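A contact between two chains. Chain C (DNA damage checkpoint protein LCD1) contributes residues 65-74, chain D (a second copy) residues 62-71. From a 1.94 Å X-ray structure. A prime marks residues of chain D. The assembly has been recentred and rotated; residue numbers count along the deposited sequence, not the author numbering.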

ATOM      1  N   GLU C  65      -4.976 -17.697 -18.852  1.00 48.18           N
ATOM      2  CA  GLU C  65      -5.628 -17.619 -20.163  1.00 48.09           C
ATOM      3  C   GLU C  65      -4.630 -17.862 -21.259  1.00 51.64           C
ATOM      4  O   GLU C  65      -4.897 -18.675 -22.144  1.00 51.99           O
ATOM      5  CB  GLU C  65      -6.379 -16.289 -20.358  1.00 49.50           C
ATOM      6  CG  GLU C  65      -7.692 -16.251 -19.600  1.00 56.56           C
ATOM      7  CD  GLU C  65      -8.472 -14.948 -19.602  1.00 81.66           C
ATOM      8  OE1 GLU C  65      -7.952 -13.922 -20.099  1.00 77.71           O
ATOM      9  OE2 GLU C  65      -9.614 -14.958 -19.087  1.00 78.21           O
ATOM     10  N   HIS C  66      -3.446 -17.233 -21.151  1.00 47.14           N
ATOM     11  CA  HIS C  66      -2.329 -17.403 -22.078  1.00 46.71           C
ATOM     12  C   HIS C  66      -1.812 -18.849 -22.057  1.00 51.22           C
ATOM     13  O   HIS C  66      -1.436 -19.373 -23.112  1.00 51.21           O
ATOM     14  CB  HIS C  66      -1.200 -16.417 -21.747  1.00 46.52           C
ATOM     15  CG  HIS C  66      -1.430 -15.031 -22.283  1.00 49.26           C
ATOM     16  ND1 HIS C  66      -0.407 -14.311 -22.864  1.00 50.56           N
ATOM     17  CD2 HIS C  66      -2.562 -14.290 -22.326  1.00 50.93           C
ATOM     18  CE1 HIS C  66      -0.934 -13.159 -23.236  1.00 50.16           C
ATOM     19  NE2 HIS C  66      -2.232 -13.100 -22.939  1.00 50.98           N
ATOM     20  N   ASP C  67      -1.789 -19.491 -20.872  1.00 46.83           N
ATOM     21  CA  ASP C  67      -1.341 -20.878 -20.749  1.00 47.22           C
ATOM     22  C   ASP C  67      -2.347 -21.831 -21.390  1.00 53.37           C
ATOM     23  O   ASP C  67      -1.944 -22.751 -22.110  1.00 53.69           O
ATOM     24  CB  ASP C  67      -1.040 -21.253 -19.293  1.00 48.58           C
ATOM     25  CG  ASP C  67       0.234 -20.628 -18.737  1.00 57.64           C
ATOM     26  OD1 ASP C  67       1.048 -20.120 -19.538  1.00 57.24           O
ATOM     27  OD2 ASP C  67       0.422 -20.667 -17.502  1.00 63.62           O
ATOM     28  N   ASP C  68      -3.646 -21.565 -21.177  1.00 50.55           N
ATOM     29  CA  ASP C  68      -4.777 -22.308 -21.738  1.00 51.97           C
ATOM     30  C   ASP C  68      -4.774 -22.199 -23.258  1.00 55.95           C
ATOM     31  O   ASP C  68      -4.968 -23.208 -23.954  1.00 56.15           O
ATOM     32  CB  ASP C  68      -6.095 -21.728 -21.211  1.00 55.60           C
ATOM     33  CG  ASP C  68      -6.972 -22.739 -20.522  1.00 79.72           C
ATOM     34  OD1 ASP C  68      -7.707 -23.462 -21.232  1.00 83.95           O
ATOM     35  OD2 ASP C  68      -6.942 -22.797 -19.270  1.00 86.86           O
ATOM     36  N   ASN C  69      -4.563 -20.967 -23.769  1.00 49.92           N
ATOM     37  CA  ASN C  69      -4.541 -20.702 -25.190  1.00 49.08           C
ATOM     38  C   ASN C  69      -3.362 -21.342 -25.891  1.00 53.60           C
ATOM     39  O   ASN C  69      -3.515 -21.760 -27.043  1.00 53.43           O
ATOM     40  CB  ASN C  69      -4.632 -19.230 -25.477  1.00 48.80           C
ATOM     41  CG  ASN C  69      -5.951 -18.883 -26.105  1.00 85.66           C
ATOM     42  OD1 ASN C  69      -6.108 -18.915 -27.337  1.00 79.84           O
ATOM     43  ND2 ASN C  69      -6.947 -18.603 -25.265  1.00 80.46           N
ATOM     44  N   GLN C  70      -2.201 -21.448 -25.200  1.00 48.30           N
ATOM     45  CA  GLN C  70      -1.019 -22.093 -25.750  1.00 47.42           C
ATOM     46  C   GLN C  70      -1.338 -23.578 -25.970  1.00 52.83           C
ATOM     47  O   GLN C  70      -1.104 -24.081 -27.071  1.00 51.92           O
ATOM     48  CB  GLN C  70       0.220 -21.907 -24.850  1.00 47.77           C
ATOM     49  CG  GLN C  70       1.372 -22.869 -25.192  1.00 63.34           C
ATOM     50  CD  GLN C  70       2.677 -22.565 -24.506  1.00 91.47           C
ATOM     51  OE1 GLN C  70       2.939 -21.441 -24.085  1.00 88.84           O
ATOM     52  NE2 GLN C  70       3.561 -23.551 -24.428  1.00 86.10           N
ATOM     53  N   LYS C  71      -1.900 -24.260 -24.933  1.00 49.71           N
ATOM     54  CA  LYS C  71      -2.282 -25.679 -24.989  1.00 49.13           C
ATOM     55  C   LYS C  71      -3.280 -25.965 -26.134  1.00 52.79           C
ATOM     56  O   LYS C  71      -3.097 -26.931 -26.871  1.00 52.19           O
ATOM     57  CB  LYS C  71      -2.814 -26.158 -23.630  1.00 50.79           C
ATOM     58  CG  LYS C  71      -1.714 -26.307 -22.585  1.00 63.98           C
ATOM     59  CD  LYS C  71      -2.277 -26.528 -21.177  1.00 77.20           C
ATOM     60  CE  LYS C  71      -1.204 -26.563 -20.111  1.00 87.10           C
ATOM     61  NZ  LYS C  71      -0.702 -25.201 -19.770  1.00 96.90           N
ATOM     62  N   LYS C  72      -4.274 -25.083 -26.316  1.00 49.01           N
ATOM     63  CA  LYS C  72      -5.289 -25.139 -27.367  1.00 49.65           C
ATOM     64  C   LYS C  72      -4.624 -25.015 -28.759  1.00 55.95           C
ATOM     65  O   LYS C  72      -4.855 -25.871 -29.624  1.00 54.48           O
ATOM     66  CB  LYS C  72      -6.316 -24.010 -27.167  1.00 52.33           C
ATOM     67  CG  LYS C  72      -7.563 -24.128 -28.036  1.00 71.96           C
ATOM     68  CD  LYS C  72      -8.523 -22.960 -27.835  1.00 81.63           C
ATOM     69  CE  LYS C  72      -9.869 -23.214 -28.480  1.00 89.70           C
ATOM     70  NZ  LYS C  72     -10.794 -22.061 -28.310  1.00 97.39           N
ATOM     71  N   LEU C  73      -3.803 -23.951 -28.963  1.00 52.89           N
ATOM     72  CA  LEU C  73      -3.119 -23.690 -30.230  1.00 52.66           C
ATOM     73  C   LEU C  73      -2.106 -24.786 -30.601  1.00 54.46           C
ATOM     74  O   LEU C  73      -2.062 -25.180 -31.758  1.00 54.36           O
ATOM     75  CB  LEU C  73      -2.480 -22.292 -30.268  1.00 53.17           C
ATOM     76  CG  LEU C  73      -3.449 -21.098 -30.188  1.00 59.02           C
ATOM     77  CD1 LEU C  73      -2.714 -19.815 -29.809  1.00 59.63           C
ATOM     78  CD2 LEU C  73      -4.235 -20.909 -31.479  1.00 62.76           C
ATOM     79  N   GLU C  74      -1.344 -25.304 -29.631  1.00 49.14           N
ATOM     80  CA  GLU C  74      -0.381 -26.385 -29.848  1.00 48.59           C
ATOM     81  C   GLU C  74      -1.100 -27.702 -30.259  1.00 54.06           C
ATOM     82  O   GLU C  74      -0.616 -28.418 -31.144  1.00 53.89           O
ATOM     83  CB  GLU C  74       0.469 -26.577 -28.597  1.00 49.27           C
ATOM     84  CG  GLU C  74       1.630 -27.543 -28.744  1.00 60.19           C
ATOM     85  CD  GLU C  74       2.166 -28.086 -27.432  1.00 83.23           C
ATOM     86  OE1 GLU C  74       2.122 -27.359 -26.412  1.00 77.96           O
ATOM     87  OE2 GLU C  74       2.639 -29.245 -27.429  1.00 75.39           O
TER
ATOM     88  N   THR D  62       6.973 -13.035 -15.851  1.00 45.61           N
ATOM     89  CA  THR D  62       6.448 -14.384 -16.107  1.00 44.94           C
ATOM     90  C   THR D  62       5.511 -14.413 -17.327  1.00 48.68           C
ATOM     91  O   THR D  62       5.676 -15.314 -18.151  1.00 48.04           O
ATOM     92  CB  THR D  62       5.826 -14.983 -14.843  1.00 51.85           C
ATOM     93  OG1 THR D  62       6.842 -15.052 -13.854  1.00 53.16           O
ATOM     94  CG2 THR D  62       5.262 -16.371 -15.056  1.00 49.41           C
ATOM     95  N   LEU D  63       4.560 -13.441 -17.470  1.00 43.34           N
ATOM     96  CA  LEU D  63       3.672 -13.391 -18.643  1.00 42.74           C
ATOM     97  C   LEU D  63       4.496 -13.195 -19.933  1.00 47.77           C
ATOM     98  O   LEU D  63       4.203 -13.843 -20.948  1.00 46.23           O
ATOM     99  CB  LEU D  63       2.571 -12.306 -18.519  1.00 42.55           C
ATOM    100  CG  LEU D  63       1.574 -12.242 -19.716  1.00 46.30           C
ATOM    101  CD1 LEU D  63       0.698 -13.476 -19.771  1.00 45.81           C
ATOM    102  CD2 LEU D  63       0.745 -10.981 -19.701  1.00 45.22           C
ATOM    103  N   ARG D  64       5.551 -12.354 -19.864  1.00 45.30           N
ATOM    104  CA  ARG D  64       6.484 -12.064 -20.962  1.00 46.70           C
ATOM    105  C   ARG D  64       7.284 -13.319 -21.353  1.00 52.08           C
ATOM    106  O   ARG D  64       7.434 -13.602 -22.550  1.00 50.67           O
ATOM    107  CB  ARG D  64       7.438 -10.937 -20.542  1.00 49.91           C
ATOM    108  CG  ARG D  64       8.002 -10.092 -21.679  1.00 62.78           C
ATOM    109  CD  ARG D  64       8.063  -8.607 -21.326  1.00 72.51           C
ATOM    110  NE  ARG D  64       8.723  -8.354 -20.041  1.00 81.53           N
ATOM    111  CZ  ARG D  64       8.142  -7.766 -18.997  1.00 91.63           C
ATOM    112  NH1 ARG D  64       6.890  -7.330 -19.082  1.00 74.88           N
ATOM    113  NH2 ARG D  64       8.815  -7.598 -17.867  1.00 74.38           N
ATOM    114  N   GLU D  65       7.777 -14.080 -20.343  1.00 49.49           N
ATOM    115  CA  GLU D  65       8.539 -15.317 -20.537  1.00 49.00           C
ATOM    116  C   GLU D  65       7.662 -16.370 -21.188  1.00 52.65           C
ATOM    117  O   GLU D  65       8.056 -16.944 -22.204  1.00 53.68           O
ATOM    118  CB  GLU D  65       9.101 -15.836 -19.213  1.00 50.64           C
ATOM    119  CG  GLU D  65      10.302 -15.053 -18.705  1.00 62.36           C
ATOM    120  CD  GLU D  65      10.873 -15.463 -17.356  1.00 79.97           C
ATOM    121  OE1 GLU D  65      10.359 -16.425 -16.738  1.00 71.91           O
ATOM    122  OE2 GLU D  65      11.853 -14.814 -16.921  1.00 64.42           O
ATOM    123  N   HIS D  66       6.437 -16.557 -20.664  1.00 45.75           N
ATOM    124  CA  HIS D  66       5.481 -17.508 -21.212  1.00 44.32           C
ATOM    125  C   HIS D  66       5.163 -17.235 -22.705  1.00 51.86           C
ATOM    126  O   HIS D  66       5.235 -18.168 -23.512  1.00 50.36           O
ATOM    127  CB  HIS D  66       4.221 -17.585 -20.339  1.00 42.78           C
ATOM    128  CG  HIS D  66       4.400 -18.352 -19.051  1.00 44.43           C
ATOM    129  ND1 HIS D  66       3.363 -19.103 -18.513  1.00 45.25           N
ATOM    130  CD2 HIS D  66       5.474 -18.448 -18.228  1.00 44.43           C
ATOM    131  CE1 HIS D  66       3.840 -19.635 -17.397  1.00 43.58           C
ATOM    132  NE2 HIS D  66       5.109 -19.276 -17.188  1.00 44.06           N
ATOM    133  N   ASP D  67       4.869 -15.962 -23.071  1.00 49.67           N
ATOM    134  CA  ASP D  67       4.586 -15.555 -24.453  1.00 50.03           C
ATOM    135  C   ASP D  67       5.754 -15.820 -25.397  1.00 56.88           C
ATOM    136  O   ASP D  67       5.540 -16.303 -26.516  1.00 56.29           O
ATOM    137  CB  ASP D  67       4.109 -14.095 -24.521  1.00 51.57           C
ATOM    138  CG  ASP D  67       2.775 -13.883 -23.827  1.00 60.60           C
ATOM    139  OD1 ASP D  67       2.186 -14.883 -23.353  1.00 61.54           O
ATOM    140  OD2 ASP D  67       2.322 -12.717 -23.751  1.00 64.93           O
ATOM    141  N   ASP D  68       6.984 -15.556 -24.925  1.00 55.04           N
ATOM    142  CA  ASP D  68       8.219 -15.808 -25.656  1.00 55.52           C
ATOM    143  C   ASP D  68       8.415 -17.318 -25.869  1.00 58.82           C
ATOM    144  O   ASP D  68       8.752 -17.722 -26.978  1.00 58.56           O
ATOM    145  CB  ASP D  68       9.423 -15.184 -24.930  1.00 58.28           C
ATOM    146  CG  ASP D  68       9.481 -13.658 -24.971  1.00 76.60           C
ATOM    147  OD1 ASP D  68      10.403 -13.077 -24.340  1.00 78.30           O
ATOM    148  OD2 ASP D  68       8.587 -13.038 -25.605  1.00 84.08           O
ATOM    149  N   ASN D  69       8.182 -18.141 -24.819  1.00 53.81           N
ATOM    150  CA  ASN D  69       8.275 -19.611 -24.861  1.00 52.27           C
ATOM    151  C   ASN D  69       7.245 -20.175 -25.832  1.00 53.68           C
ATOM    152  O   ASN D  69       7.582 -21.090 -26.587  1.00 53.17           O
ATOM    153  CB  ASN D  69       8.061 -20.215 -23.482  1.00 51.38           C
ATOM    154  CG  ASN D  69       9.279 -20.868 -22.924  1.00 82.37           C
ATOM    155  OD1 ASN D  69      10.211 -20.195 -22.463  1.00 77.98           O
ATOM    156  ND2 ASN D  69       9.292 -22.201 -22.943  1.00 75.33           N
ATOM    157  N   GLN D  70       6.002 -19.614 -25.826  1.00 48.10           N
ATOM    158  CA  GLN D  70       4.913 -19.991 -26.726  1.00 48.02           C
ATOM    159  C   GLN D  70       5.363 -19.790 -28.190  1.00 54.02           C
ATOM    160  O   GLN D  70       5.104 -20.664 -29.026  1.00 52.48           O
ATOM    161  CB  GLN D  70       3.643 -19.169 -26.454  1.00 48.68           C
ATOM    162  CG  GLN D  70       2.418 -19.655 -27.250  1.00 64.65           C
ATOM    163  CD  GLN D  70       1.242 -18.696 -27.317  1.00 91.99           C
ATOM    164  OE1 GLN D  70       0.272 -18.933 -28.047  1.00 85.54           O
ATOM    165  NE2 GLN D  70       1.278 -17.597 -26.566  1.00 90.20           N
ATOM    166  N   LYS D  71       6.058 -18.656 -28.472  1.00 51.21           N
ATOM    167  CA  LYS D  71       6.579 -18.301 -29.795  1.00 51.71           C
ATOM    168  C   LYS D  71       7.718 -19.222 -30.247  1.00 55.12           C
ATOM    169  O   LYS D  71       7.709 -19.667 -31.393  1.00 54.56           O
ATOM    170  CB  LYS D  71       6.978 -16.813 -29.861  1.00 54.64           C
ATOM    171  CG  LYS D  71       5.770 -15.895 -30.080  1.00 75.08           C
ATOM    172  CD  LYS D  71       6.003 -14.461 -29.595  1.00 88.41           C
ATOM    173  CE  LYS D  71       6.340 -13.515 -30.722  1.00105.40           C
ATOM    174  NZ  LYS D  71       6.511 -12.118 -30.238  1.00117.05           N
TER
HETATM  175  O   HOH W   1       1.162 -17.843 -23.769  1.00 55.69           O
HETATM  176  O   HOH W   2       4.850 -20.671 -22.445  1.00 61.20           O

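Both stretches are helical throughout, and they run side by side in nearly parallel directions, 8° apart, with axes approaching to 10.4 Å. The two copies are almost in register. Gln70 and Gln70′ face each other, with CA atoms 6.4 Å apart. One turn earlier, His66 lies across from Asp67′ and Asp67 across from His66′.

These pairs form two reciprocal hydrogen bonds. ND1 of His66 donates to OD1 of Asp67′ at 2.7 Å, almost linearly (171°). ND1 of His66′ donates to OD1 of Asp67 at 2.7 Å, a little more bent (156°). The conformations match across the contact. Both histidines point CA-to-CB toward the partner helix and have chi1 in m; chi2 is -138° and -146°. This sets ND1 at the ring edge facing the carboxylate, so OD1 of each aspartate lies near the plane of the ring it meets. The aspartates start sideways. Their m rotamers, with chi2 of -15° and -4°, bring the carboxylates nearer to the partner helix.

Leu63′ also starts sideways, but its t, p rotamer carries CD1 over one face of the His66 ring. CD1 of Leu63′ sits 3.7 Å from the centroid of the His66 ring, a CH-pi contact. The same ring thus meets a methyl on its face and an acid at its edge.

The glutamines both point toward the partner and are extended, with chi1 and chi2 in t. They differ at chi3: -23° in Gln70, 172° in Gln70′. In Gln70 this leaves OE1 near water 2 and 3.4 Å from CB of Gln70′. Water 2 lies 2.6 Å from OE1 of Gln70 and 2.7 Å from O of His66′. It is placed to donate to either, but has more acceptors around it than protons. In Gln70′, OE1 lies 3.6 Å from CD1 of Leu73, whose rotamer is m, t.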